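Local structure of dual function macrocyclase-peptidase POPB (Galerina marginata, 5N4B) at residues A[205-210]-A[265-270]; A[275-280]-A[314-319]; A[322-327]-A[340-345]. The protein cleaves peptide bonds on the C-terminal side of prolyl residues and macrocyclises peptide precursors in the biosynthesis of the highly toxic amanitins. The protein carries 1 engineered substitution. One frame throughout, in Å; residues are numbered along the deposited sequence.

Interaction 1: residues A[205-210]-A[265-270]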
loop_
_atom_site.group_PDB
_atom_site.type_symbol
_atom_site.label_atom_id
_atom_site.label_comp_id
_atom_site.label_asym_id
_atom_site.label_seq_id
_atom_site.Cartn_x
_atom_site.Cartn_y
_atom_site.Cartn_z
ATOM N N THR A 205 11.479 -1.456 -8.211
ATOM C CA THR A 205 11.667 -0.064 -8.596
ATOM C C THR A 205 12.449 0.008 -9.918
ATOM O O THR A 205 12.969 -0.998 -10.412
ATOM C CB THR A 205 12.437 0.662 -7.473
ATOM O OG1 THR A 205 13.584 -0.102 -7.106
ATOM C CG2 THR A 205 11.534 0.843 -6.252
ATOM N N ILE A 206 12.530 1.217 -10.474
ATOM C CA ILE A 206 13.419 1.534 -11.590
ATOM C C ILE A 206 14.620 2.253 -11.002
ATOM O O ILE A 206 14.461 3.319 -10.384
ATOM C CB ILE A 206 12.710 2.425 -12.616
ATOM C CG1 ILE A 206 11.523 1.698 -13.257
ATOM C CG2 ILE A 206 13.668 2.952 -13.655
ATOM C CD1 ILE A 206 10.643 2.528 -14.062
ATOM N N ILE A 207 15.835 1.709 -11.239
ATOM C CA ILE A 207 17.061 2.206 -10.605
ATOM C C ILE A 207 18.072 2.587 -11.681
ATOM O O ILE A 207 18.712 1.730 -12.283
ATOM C CB ILE A 207 17.634 1.170 -9.643
ATOM C CG1 ILE A 207 16.636 0.877 -8.526
ATOM C CG2 ILE A 207 18.957 1.640 -9.056
ATOM C CD1 ILE A 207 16.402 2.000 -7.566
ATOM N N TRP A 208 18.247 3.877 -11.919
ATOM C CA TRP A 208 19.246 4.325 -12.865
ATOM C C TRP A 208 20.647 4.140 -12.322
ATOM O O TRP A 208 20.908 4.322 -11.130
ATOM C CB TRP A 208 19.072 5.810 -13.149
ATOM C CG TRP A 208 17.861 6.162 -14.027
ATOM C CD1 TRP A 208 16.574 6.421 -13.603
ATOM C CD2 TRP A 208 17.847 6.301 -15.455
ATOM N NE1 TRP A 208 15.764 6.687 -14.680
ATOM C CE2 TRP A 208 16.512 6.621 -15.824
ATOM C CE3 TRP A 208 18.809 6.181 -16.464
ATOM C CZ2 TRP A 208 16.136 6.846 -17.128
ATOM C CZ3 TRP A 208 18.418 6.386 -17.784
ATOM C CH2 TRP A 208 17.110 6.714 -18.108
ATOM N N THR A 209 21.571 3.825 -13.228
ATOM C CA THR A 209 22.967 3.992 -12.911
ATOM C C THR A 209 23.313 5.483 -12.910
ATOM O O THR A 209 22.661 6.307 -13.578
ATOM C CB THR A 209 23.843 3.185 -13.863
ATOM O OG1 THR A 209 23.483 3.459 -15.222
ATOM C CG2 THR A 209 23.712 1.686 -13.585
ATOM N N LYS A 210 24.318 5.837 -12.106
ATOM C CA LYS A 210 24.632 7.233 -11.868
ATOM C C LYS A 210 25.303 7.908 -13.056
ATOM O O LYS A 210 25.410 9.144 -13.076
ATOM C CB LYS A 210 25.431 7.404 -10.580
ATOM C CG LYS A 210 24.637 7.652 -9.329
ATOM C CD LYS A 210 23.410 6.805 -9.190
ATOM C CE LYS A 210 22.726 7.118 -7.826
ATOM N NZ LYS A 210 21.467 6.338 -7.570
ATOM N N ALA A 265 17.365 -3.594 -6.377
ATOM C CA ALA A 265 18.671 -3.013 -6.606
ATOM C C ALA A 265 18.735 -1.597 -6.114
ATOM O O ALA A 265 17.725 -0.961 -5.795
ATOM C CB ALA A 265 19.051 -3.053 -8.094
ATOM N N ASP A 266 19.977 -1.139 -5.969
ATOM C CA ASP A 266 20.265 0.269 -5.690
ATOM C C ASP A 266 21.650 0.577 -6.248
ATOM O O ASP A 266 22.475 -0.327 -6.426
ATOM C CB ASP A 266 20.251 0.573 -4.181
ATOM C CG ASP A 266 18.897 1.123 -3.636
ATOM O OD1 ASP A 266 18.267 1.990 -4.275
ATOM O OD2 ASP A 266 18.474 0.674 -2.510
ATOM N N THR A 267 21.898 1.841 -6.564
ATOM C CA THR A 267 23.199 2.286 -7.060
ATOM C C THR A 267 23.705 3.442 -6.202
ATOM O O THR A 267 22.960 4.382 -5.894
ATOM C CB THR A 267 23.150 2.710 -8.511
ATOM O OG1 THR A 267 22.083 3.662 -8.640
ATOM C CG2 THR A 267 22.909 1.486 -9.415
ATOM N N SER A 268 24.959 3.357 -5.794
ATOM C CA SER A 268 25.520 4.412 -4.965
ATOM C C SER A 268 25.698 5.707 -5.754
ATOM O O SER A 268 25.980 5.704 -6.957
ATOM C CB SER A 268 26.826 3.973 -4.328
ATOM O OG SER A 268 27.839 3.856 -5.312
ATOM N N GLU A 269 25.559 6.823 -5.040
ATOM C CA GLU A 269 25.664 8.158 -5.632
ATOM C C GLU A 269 27.006 8.409 -6.289
ATOM O O GLU A 269 27.070 9.110 -7.316
ATOM C CB GLU A 269 25.446 9.228 -4.559
ATOM C CG GLU A 269 24.018 9.302 -4.040
ATOM C CD GLU A 269 22.990 9.631 -5.131
ATOM O OE1 GLU A 269 23.338 10.337 -6.112
ATOM O OE2 GLU A 269 21.832 9.161 -4.997
ATOM N N ASP A 270 28.070 7.860 -5.742
ATOM C CA ASP A 270 29.409 8.077 -6.248
ATOM C C ASP A 270 29.749 7.216 -7.461
ATOM O O ASP A 270 30.871 7.317 -7.950
ATOM C CB ASP A 270 30.465 7.930 -5.131
ATOM C CG ASP A 270 30.541 6.533 -4.543
ATOM O OD1 ASP A 270 29.865 5.623 -5.072
ATOM O OD2 ASP A 270 31.285 6.349 -3.542
HETATM O O HOH W 1 14.918 -2.471 -7.598
HETATM O O HOH W 2 15.474 -0.132 -4.622
#
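Two peptide carbonyls carry the polar part of this junction between adjacent blades of the seven-bladed beta-propeller: Thr267 OG1 meets the carbonyl of Trp208 in its plane, whereas Lys210 NZ comes to that of Thr267 from above. The Trp208 side chain starts away from strand 262-267; its NE1 is bonded to Lys150 O and its ring meets Phe215 edge-to-face. Strands 207-208 and 262-267 each open their own blade; the nearest pair of CA atoms, Thr209 and Thr267, is 6.1 Å apart, so side chains make the joint. With its hydroxyl between the backbone N and the carbonyl carbon (chi1 52°), Thr267 donates from OG1 to Trp208 O at 2.8 Å. Thr267 OG1 accepts from Lys210 NZ at 2.9 Å. Lys210, bent at chi2 and extended beyond, passes over the carbonyls of Ser268 and Glu269, and its NZ donates to Thr267 O at 3.0 Å. A long, weak salt bridge joins Lys210 NZ to Glu269 OE2 at 3.8 Å. Ile207 packs against the strand, its CG1 3.5 Å from Ala265 O and its CG2 beside Thr267 OG1. At the far end, Thr205 OG1 reaches one water held by Ala265 N and another that donates to Ala265 O at 2.7 Å.

Interaction 2: residues A[275-280]-A[314-319]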
loop_
_atom_site.group_PDB
_atom_site.type_symbol
_atom_site.label_atom_id
_atom_site.label_comp_id
_atom_site.label_asym_id
_atom_site.label_seq_id
_atom_site.Cartn_x
_atom_site.Cartn_y
_atom_site.Cartn_z
ATOM N N TYR A 275 24.145 -2.507 -5.710
ATOM C CA TYR A 275 23.640 -3.363 -4.667
ATOM C C TYR A 275 22.512 -4.231 -5.179
ATOM O O TYR A 275 21.640 -3.760 -5.932
ATOM C CB TYR A 275 23.119 -2.503 -3.539
ATOM C CG TYR A 275 24.091 -1.491 -2.975
ATOM C CD1 TYR A 275 25.149 -1.869 -2.133
ATOM C CD2 TYR A 275 23.977 -0.134 -3.256
ATOM C CE1 TYR A 275 26.013 -0.945 -1.610
ATOM C CE2 TYR A 275 24.860 0.791 -2.696
ATOM C CZ TYR A 275 25.869 0.359 -1.880
ATOM O OH TYR A 275 26.706 1.311 -1.351
ATOM N N LEU A 276 22.513 -5.508 -4.754
ATOM C CA LEU A 276 21.449 -6.450 -5.077
ATOM C C LEU A 276 20.813 -6.952 -3.808
ATOM O O LEU A 276 21.506 -7.448 -2.911
ATOM C CB LEU A 276 22.011 -7.640 -5.839
ATOM C CG LEU A 276 21.009 -8.749 -6.231
ATOM C CD1 LEU A 276 20.108 -8.330 -7.342
ATOM C CD2 LEU A 276 21.763 -10.043 -6.599
ATOM N N TYR A 277 19.503 -6.819 -3.746
ATOM C CA TYR A 277 18.701 -7.364 -2.672
ATOM C C TYR A 277 17.959 -8.590 -3.203
ATOM O O TYR A 277 17.538 -8.631 -4.371
ATOM C CB TYR A 277 17.641 -6.378 -2.210
ATOM C CG TYR A 277 18.142 -4.995 -1.825
ATOM C CD1 TYR A 277 18.949 -4.787 -0.750
ATOM C CD2 TYR A 277 17.720 -3.898 -2.522
ATOM C CE1 TYR A 277 19.379 -3.525 -0.424
ATOM C CE2 TYR A 277 18.145 -2.628 -2.187
ATOM C CZ TYR A 277 18.959 -2.450 -1.122
ATOM O OH TYR A 277 19.340 -1.157 -0.751
ATOM N N GLN A 278 17.828 -9.612 -2.370
ATOM C CA GLN A 278 17.021 -10.792 -2.675
ATOM C C GLN A 278 16.021 -11.073 -1.568
ATOM O O GLN A 278 16.350 -10.987 -0.378
ATOM C CB GLN A 278 17.861 -12.042 -2.873
ATOM C CG GLN A 278 19.056 -11.806 -3.822
ATOM C CD GLN A 278 19.825 -13.046 -4.167
ATOM O OE1 GLN A 278 19.256 -14.133 -4.364
ATOM N NE2 GLN A 278 21.134 -12.892 -4.234
ATOM N N PHE A 279 14.810 -11.431 -1.980
ATOM C CA PHE A 279 13.686 -11.677 -1.084
ATOM C C PHE A 279 13.100 -13.036 -1.411
ATOM O O PHE A 279 12.837 -13.335 -2.587
ATOM C CB PHE A 279 12.589 -10.614 -1.233
ATOM C CG PHE A 279 13.098 -9.196 -1.171
ATOM C CD1 PHE A 279 13.512 -8.564 -2.335
ATOM C CD2 PHE A 279 13.175 -8.511 0.030
ATOM C CE1 PHE A 279 13.993 -7.234 -2.305
ATOM C CE2 PHE A 279 13.691 -7.189 0.058
ATOM C CZ PHE A 279 14.086 -6.580 -1.082
ATOM N N LYS A 280 12.832 -13.830 -0.405
ATOM C CA LYS A 280 12.236 -15.168 -0.620
ATOM C C LYS A 280 10.751 -15.253 -0.273
ATOM O O LYS A 280 10.111 -16.249 -0.633
ATOM C CB LYS A 280 13.010 -16.234 0.157
ATOM C CG LYS A 280 12.953 -16.119 1.651
ATOM C CD LYS A 280 13.559 -17.347 2.295
ATOM C CE LYS A 280 13.430 -17.262 3.814
ATOM N NZ LYS A 280 14.038 -18.482 4.452
ATOM N N ASP A 314 16.331 -7.486 7.783
ATOM C CA ASP A 314 16.054 -6.488 6.749
ATOM C C ASP A 314 17.270 -5.578 6.628
ATOM O O ASP A 314 17.766 -5.092 7.647
ATOM C CB ASP A 314 14.838 -5.701 7.270
ATOM C CG ASP A 314 14.297 -4.615 6.337
ATOM O OD1 ASP A 314 14.997 -4.162 5.429
ATOM O OD2 ASP A 314 13.137 -4.169 6.577
ATOM N N TYR A 315 17.797 -5.418 5.419
ATOM C CA TYR A 315 18.904 -4.506 5.162
ATOM C C TYR A 315 18.543 -3.633 3.969
ATOM O O TYR A 315 18.217 -4.153 2.899
ATOM C CB TYR A 315 20.167 -5.277 4.817
ATOM C CG TYR A 315 20.768 -6.157 5.877
ATOM C CD1 TYR A 315 20.319 -7.473 6.033
ATOM C CD2 TYR A 315 21.788 -5.703 6.715
ATOM C CE1 TYR A 315 20.856 -8.303 6.954
ATOM C CE2 TYR A 315 22.319 -6.533 7.632
ATOM C CZ TYR A 315 21.875 -7.823 7.755
ATOM O OH TYR A 315 22.511 -8.645 8.670
ATOM N N ASN A 316 18.617 -2.324 4.138
ATOM C CA ASN A 316 18.356 -1.380 3.068
ATOM C C ASN A 316 19.441 -0.305 3.070
ATOM O O ASN A 316 19.645 0.360 4.088
ATOM C CB ASN A 316 16.956 -0.768 3.225
ATOM C CG ASN A 316 16.529 0.042 1.993
ATOM O OD1 ASN A 316 16.547 1.244 2.029
ATOM N ND2 ASN A 316 16.255 -0.642 0.881
ATOM N N ILE A 317 20.101 -0.091 1.945
ATOM C CA ILE A 317 21.186 0.876 1.894
ATOM C C ILE A 317 20.676 2.304 2.043
ATOM O O ILE A 317 19.699 2.709 1.397
ATOM C CB ILE A 317 21.920 0.793 0.546
ATOM C CG1 ILE A 317 22.455 -0.599 0.260
ATOM C CG2 ILE A 317 23.056 1.847 0.488
ATOM C CD1 ILE A 317 23.354 -1.119 1.288
ATOM N N ILE A 318 21.376 3.109 2.821
ATOM C CA ILE A 318 21.158 4.561 2.903
ATOM C C ILE A 318 22.132 5.287 1.985
ATOM O O ILE A 318 21.722 6.032 1.090
ATOM C CB ILE A 318 21.336 5.063 4.354
ATOM C CG1 ILE A 318 20.359 4.360 5.273
ATOM C CG2 ILE A 318 21.189 6.582 4.390
ATOM C CD1 ILE A 318 20.749 4.393 6.717
ATOM N N THR A 319 23.417 5.080 2.177
ATOM C CA THR A 319 24.443 5.719 1.358
ATOM C C THR A 319 25.787 5.065 1.653
ATOM O O THR A 319 25.872 4.114 2.437
ATOM C CB THR A 319 24.474 7.223 1.583
ATOM O OG1 THR A 319 25.218 7.786 0.467
ATOM C CG2 THR A 319 25.115 7.659 2.883
#
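Tyr275 and Tyr277 take nearly the same first torsion, CG anti to the carbonyl carbon and beside the backbone N (chi1 near -54° in both), and being two residues apart on one strand they send their rings the same way, across the gap between two blades of the beta-propeller. Strand 273-279 is the second of its blade and strand 315-321 the first of the next; their axes come no nearer than 8.9 Å in these segments, so side chains bridge the space. Ile317 meets both rings. Its CG1, itself anti to the carbonyl carbon, lies over the middle of one Tyr275 face, 3.7 Å from the ring centroid, a CH-pi contact almost along the ring normal. Ile317 CD1 lies nearest Tyr275 CD1 and CE1, and Ile317 CG2 nearest Tyr275 CE2, so that all three isoleucine carbons beyond CB touch the ring.

The second ring works through its hydroxyl. The backbone N-H of Ile317 points to Tyr277 OH near the plane of the ring, at 3.0 Å and nearly straight (165°). That hydroxyl is also hydrogen-bonded to Asp266 OD2 on the strand next to it, which probably fixes the rotation of the O-H and links three strands through one oxygen. Val325 and Ile327, on the strand following 315-321, pack on Ile317 from within its own blade. Beyond Ile317, Ile318 and Thr319 both face Tyr326 in a classic beta bulge. The Asn316 amide plane is turned 22° from the Tyr277 ring, and Ile317 CG1 passes only 3.3 Å from Tyr277 OH.

Interaction 3: residues A[322-327]-A[340-345]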
loop_
_atom_site.group_PDB
_atom_site.type_symbol
_atom_site.label_atom_id
_atom_site.label_comp_id
_atom_site.label_asym_id
_atom_site.label_seq_id
_atom_site.Cartn_x
_atom_site.Cartn_y
_atom_site.Cartn_z
ATOM N N GLY A 322 33.030 6.435 0.594
ATOM C CA GLY A 322 34.060 5.466 0.277
ATOM C C GLY A 322 33.557 4.066 0.505
ATOM O O GLY A 322 32.431 3.726 0.137
ATOM N N SER A 323 34.371 3.234 1.154
ATOM C CA SER A 323 33.998 1.846 1.388
ATOM C C SER A 323 33.145 1.648 2.653
ATOM O O SER A 323 32.842 0.503 2.989
ATOM C CB SER A 323 35.261 0.970 1.462
ATOM O OG SER A 323 36.154 1.516 2.386
ATOM N N LEU A 324 32.762 2.722 3.323
ATOM C CA LEU A 324 31.912 2.635 4.515
ATOM C C LEU A 324 30.461 2.794 4.079
ATOM O O LEU A 324 30.049 3.884 3.658
ATOM C CB LEU A 324 32.299 3.735 5.498
ATOM C CG LEU A 324 31.696 3.586 6.905
ATOM C CD1 LEU A 324 32.296 2.402 7.594
ATOM C CD2 LEU A 324 31.980 4.854 7.695
ATOM N N VAL A 325 29.701 1.722 4.190
ATOM C CA VAL A 325 28.315 1.661 3.706
ATOM C C VAL A 325 27.383 1.797 4.909
ATOM O O VAL A 325 27.517 1.040 5.904
ATOM C CB VAL A 325 28.060 0.348 2.975
ATOM C CG1 VAL A 325 26.686 0.323 2.419
ATOM C CG2 VAL A 325 29.052 0.176 1.840
ATOM N N TYR A 326 26.434 2.730 4.812
ATOM C CA TYR A 326 25.468 3.008 5.872
ATOM C C TYR A 326 24.157 2.322 5.513
ATOM O O TYR A 326 23.653 2.490 4.384
ATOM C CB TYR A 326 25.239 4.522 5.971
ATOM C CG TYR A 326 26.391 5.326 6.493
ATOM C CD1 TYR A 326 27.546 5.506 5.735
ATOM C CD2 TYR A 326 26.345 5.927 7.733
ATOM C CE1 TYR A 326 28.633 6.256 6.234
ATOM C CE2 TYR A 326 27.395 6.652 8.239
ATOM C CZ TYR A 326 28.522 6.833 7.489
ATOM O OH TYR A 326 29.588 7.588 7.923
ATOM N N ILE A 327 23.602 1.552 6.449
ATOM C CA ILE A 327 22.513 0.634 6.168
ATOM C C ILE A 327 21.489 0.736 7.273
ATOM O O ILE A 327 21.836 0.633 8.465
ATOM C CB ILE A 327 23.020 -0.809 6.056
ATOM C CG1 ILE A 327 24.198 -0.884 5.065
ATOM C CG2 ILE A 327 21.905 -1.733 5.630
ATOM C CD1 ILE A 327 24.778 -2.308 4.824
ATOM N N THR A 340 26.994 0.732 10.030
ATOM C CA THR A 340 27.954 0.817 8.950
ATOM C C THR A 340 28.610 -0.542 8.756
ATOM O O THR A 340 28.914 -1.239 9.728
ATOM C CB THR A 340 29.012 1.887 9.218
ATOM O OG1 THR A 340 29.735 1.607 10.447
ATOM C CG2 THR A 340 28.386 3.290 9.264
ATOM N N ILE A 341 28.856 -0.897 7.484
ATOM C CA ILE A 341 29.639 -2.080 7.091
ATOM C C ILE A 341 30.804 -1.517 6.294
ATOM O O ILE A 341 30.604 -0.855 5.263
ATOM C CB ILE A 341 28.821 -3.106 6.287
ATOM C CG1 ILE A 341 27.627 -3.666 7.098
ATOM C CG2 ILE A 341 29.736 -4.271 5.838
ATOM C CD1 ILE A 341 26.768 -4.715 6.424
ATOM N N ASP A 342 32.020 -1.732 6.791
ATOM C CA ASP A 342 33.233 -1.224 6.171
ATOM C C ASP A 342 33.798 -2.296 5.233
ATOM O O ASP A 342 34.272 -3.349 5.678
ATOM C CB ASP A 342 34.236 -0.829 7.257
ATOM C CG ASP A 342 35.443 -0.171 6.716
ATOM O OD1 ASP A 342 35.758 -0.349 5.524
ATOM O OD2 ASP A 342 36.092 0.590 7.466
ATOM N N LEU A 343 33.646 -2.076 3.939
ATOM C CA LEU A 343 34.043 -3.048 2.935
ATOM C C LEU A 343 35.521 -2.991 2.609
ATOM O O LEU A 343 35.970 -3.773 1.763
ATOM C CB LEU A 343 33.211 -2.793 1.672
ATOM C CG LEU A 343 31.694 -2.996 1.825
ATOM C CD1 LEU A 343 30.985 -2.707 0.495
ATOM C CD2 LEU A 343 31.369 -4.377 2.312
ATOM N N SER A 344 36.291 -2.073 3.194
ATOM C CA SER A 344 37.734 -2.105 2.937
ATOM C C SER A 344 38.412 -3.285 3.597
ATOM O O SER A 344 39.578 -3.527 3.293
ATOM C CB SER A 344 38.380 -0.788 3.378
ATOM O OG SER A 344 38.376 -0.711 4.780
ATOM N N LYS A 345 37.726 -4.000 4.483
ATOM C CA LYS A 345 38.227 -5.161 5.195
ATOM C C LYS A 345 37.763 -6.443 4.504
ATOM O O LYS A 345 36.663 -6.499 3.960
ATOM C CB LYS A 345 37.631 -5.180 6.607
ATOM C CG LYS A 345 37.450 -3.836 7.324
ATOM C CD LYS A 345 38.767 -3.207 7.654
ATOM C CE LYS A 345 38.600 -1.761 8.065
ATOM N NZ LYS A 345 39.799 -1.289 8.814
#
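Backbone hydrogen bonds form the first shell of this antiparallel hairpin, which joins the second and third strands of one beta-propeller blade. Val325 and Ile341 make the hydrogen-bonded pair: Val325 N donates to Ile341 O at 2.9 Å, and Ile341 N returns a 2.8 Å bond to Val325 O, lying in the plane of that carbonyl. Leu343 N then reaches Ser323 O, carrying the ladder just beyond the end of the strands. Leu324 with Asp342 and Tyr326 with Thr340 are the non-hydrogen-bonded pairs, and their side chains share one face of the sheet. There the Thr340 methyl, CG2, anti to the carbonyl carbon, stands over one face of the Tyr326 ring, off-centre toward the rim, 3.7 Å from the centroid. Leu324 CD1 wedges between Thr340 CB and Asp342 CB.

On the face of Val325 and Ile341 the side chains of the hairpin meet through aliphatic groups. Ile327 CD1 meets Ile341 CD1 tip to tip at 3.5 Å, and Val325 CG2 touches Leu343 CD1 at 3.7 Å. Tyr275 of the preceding blade packs on Val325, and Leu288 on Ile327, so this face lies at a blade interface. Around Tyr326, outside the hairpin, Phe353 meets the ring edge-to-face.

Further out, the chain leaves the strand through a type I turn from Asp342 to Lys345, with Arg305 binding the carbonyl oxygens of Leu343 and Lys345. Asp342, its CG anti to the backbone N (chi1 -174°), organises this turn: OD1 accepts a hydrogen bond from Ser344 N on its anti lone pair, an Asx turn, at 2.9 Å. Ser344 OG adds a second bond to Asp342 OD1 from above the carboxylate plane, at 2.7 Å.

In the fold
The three contacts step across three consecutive blades of the propeller. Interactions 1 and 2 are buried joints between blades, carried by side chains; interaction 3 lies within one blade, is carried chiefly by main-chain bonds, and is only partly buried, with its turn at the surface. Interaction 1 is the more polar joint, with a lysine and ordered waters, whereas interaction 2 sets two tyrosines against one isoleucine, with a single hydrogen bond, from backbone N-H to tyrosine hydroxyl. Interactions 1 and 2 share the blade of strands 262-267 and 273-279, where Asp266 O pairs with Tyr275 N. Interactions 2 and 3 share the next, where Thr319 O and Ile318 N both bond the Tyr326 backbone.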